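Local coordinates for putative methyltransferase (Porphyromonas gingivalis, PDB 3LL7), which is a putative methyltransferase that probably transfers methyl groups from S-adenosylmethionine, its substrate being unestablished, at residues A[80-84]-A[231-235]. Sequence-based numbering, arbitrary orientation. Where two conformers were deposited one is given.
Sequences GAVTS and VAAHG
Ala81 O takes hydrogen bonds from both Ser84 OG, at 3.0 Å, and Ser85 OG, fastening the first turn of the helix whose Val82 and Thr83 meet Ala233 and Val231 of the strand. The Ser84 hydroxyl sits well above the carbonyl plane, 46° out of it, and Gly80 occupies the N-cap just before.

Across the interface the contact is apolar. Thr83 is the pivot: with chi1 at 55° its methyl lies anti to the carbonyl carbon and reaches the strand, CG2 standing 4.1 Å from Ala233 CB. The same methyl meets Val231 CG1, also at 4.1 Å, the two side chains meeting at a slant. The branching thus divides the work, since OG1 makes a weak hydrogen bond to Glu239 on the adjoining strand. Toward the more exposed end, Val82 CG2 lies 3.9 Å from Ala233 CB and approaches the His234 ring obliquely near NE2; both Val82 contacts rest on one of two conformers and are less certain than those of Thr83.

His234 and Gly235, both with positive phi, form the type I' turn of a beta hairpin joining strands 225-233 and 236-244. Such an antiparallel pair, with 236-244 inserted beside 204-209, is the hallmark of the Rossmann-like class I methyltransferase sheet.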
ATOM      1  N   GLY A  80      -2.851  -6.339  -1.614  1.00 27.81           N
ATOM      2  CA  GLY A  80      -3.078  -6.443  -3.047  1.00 26.65           C
ATOM      3  C   GLY A  80      -1.969  -7.286  -3.648  1.00 25.37           C
ATOM      4  O   GLY A  80      -1.032  -7.679  -2.952  1.00 25.98           O
ATOM      5  N   ALA A  81      -2.066  -7.553  -4.943  1.00 24.11           N
ATOM      6  CA  ALA A  81      -1.015  -8.253  -5.682  1.00 22.62           C
ATOM      7  C   ALA A  81       0.300  -7.454  -5.808  1.00 21.68           C
ATOM      8  O   ALA A  81       1.393  -8.015  -5.679  1.00 20.77           O
ATOM      9  CB  ALA A  81      -1.541  -8.648  -7.088  1.00 22.67           C
ATOM     10  N   VAL A  82       0.206  -6.154  -6.077  0.50 21.35           N
ATOM     11  CA  VAL A  82       1.428  -5.385  -6.348  0.50 20.99           C
ATOM     12  C   VAL A  82       2.293  -5.093  -5.122  0.50 20.73           C
ATOM     13  O   VAL A  82       3.520  -5.187  -5.203  0.50 20.90           O
ATOM     14  CB  VAL A  82       1.171  -4.115  -7.186  0.50 21.42           C
ATOM     15  CG1 VAL A  82       1.291  -4.440  -8.672  0.50 21.27           C
ATOM     16  CG2 VAL A  82      -0.187  -3.529  -6.873  0.50 21.34           C
ATOM     17  N   THR A  83       1.681  -4.774  -3.984  1.00 19.96           N
ATOM     18  CA  THR A  83       2.483  -4.489  -2.790  1.00 19.84           C
ATOM     19  C   THR A  83       3.036  -5.759  -2.178  1.00 19.86           C
ATOM     20  O   THR A  83       4.183  -5.778  -1.701  1.00 19.87           O
ATOM     21  CB  THR A  83       1.699  -3.715  -1.725  1.00 20.19           C
ATOM     22  OG1 THR A  83       0.495  -4.428  -1.387  1.00 21.88           O
ATOM     23  CG2 THR A  83       1.348  -2.335  -2.251  1.00 19.94           C
ATOM     24  N   SER A  84       2.236  -6.834  -2.204  1.00 18.39           N
ATOM     25  CA  SER A  84       2.724  -8.101  -1.676  1.00 17.60           C
ATOM     26  C   SER A  84       4.026  -8.435  -2.381  1.00 16.35           C
ATOM     27  O   SER A  84       4.991  -8.730  -1.729  1.00 16.83           O
ATOM     28  CB  SER A  84       1.710  -9.227  -1.844  1.00 17.87           C
ATOM     29  OG  SER A  84       1.620  -9.614  -3.202  1.00 17.24           O
ATOM     30  N   VAL A 231       5.011   2.961   0.733  1.00  9.43           N
ATOM     31  CA  VAL A 231       4.754   2.276  -0.555  1.00  9.51           C
ATOM     32  C   VAL A 231       3.377   2.624  -1.120  1.00  9.40           C
ATOM     33  O   VAL A 231       2.340   2.282  -0.513  1.00 10.34           O
ATOM     34  CB  VAL A 231       4.890   0.734  -0.393  1.00  9.49           C
ATOM     35  CG1 VAL A 231       4.670   0.016  -1.731  1.00 11.36           C
ATOM     36  CG2 VAL A 231       6.280   0.365   0.207  1.00 10.98           C
ATOM     37  N   ALA A 232       3.364   3.286  -2.272  1.00 10.43           N
ATOM     38  CA  ALA A 232       2.113   3.568  -2.967  1.00 11.89           C
ATOM     39  C   ALA A 232       1.935   2.628  -4.175  1.00 13.59           C
ATOM     40  O   ALA A 232       2.929   2.198  -4.783  1.00 13.29           O
ATOM     41  CB  ALA A 232       2.063   5.014  -3.415  1.00 10.28           C
ATOM     42  N   ALA A 233       0.674   2.305  -4.461  1.00 14.85           N
ATOM     43  CA  ALA A 233       0.226   1.530  -5.643  1.00 16.97           C
ATOM     44  C   ALA A 233      -1.176   2.012  -6.003  1.00 18.13           C
ATOM     45  O   ALA A 233      -1.958   2.389  -5.121  1.00 17.92           O
ATOM     46  CB  ALA A 233       0.214   0.037  -5.338  1.00 17.17           C
ATOM     47  N   HIS A 234      -1.515   2.001  -7.291  1.00 19.50           N
ATOM     48  CA  HIS A 234      -2.863   2.410  -7.744  1.00 20.69           C
ATOM     49  C   HIS A 234      -3.203   3.861  -7.365  1.00 21.15           C
ATOM     50  O   HIS A 234      -4.365   4.198  -7.127  1.00 21.98           O
ATOM     51  CB  HIS A 234      -3.937   1.446  -7.214  1.00 20.94           C
ATOM     52  CG  HIS A 234      -3.636   0.002  -7.483  1.00 21.63           C
ATOM     53  ND1 HIS A 234      -3.757  -0.563  -8.736  1.00 23.59           N
ATOM     54  CD2 HIS A 234      -3.205  -0.986  -6.665  1.00 22.13           C
ATOM     55  CE1 HIS A 234      -3.416  -1.839  -8.679  1.00 23.23           C
ATOM     56  NE2 HIS A 234      -3.069  -2.119  -7.434  1.00 24.12           N
ATOM     57  N   GLY A 235      -2.177   4.705  -7.292  1.00 21.03           N
ATOM     58  CA  GLY A 235      -2.354   6.105  -6.946  1.00 20.62           C
ATOM     59  C   GLY A 235      -2.453   6.466  -5.470  1.00 20.06           C
ATOM     60  O   GLY A 235      -2.727   7.623  -5.155  1.00 20.81           O
TER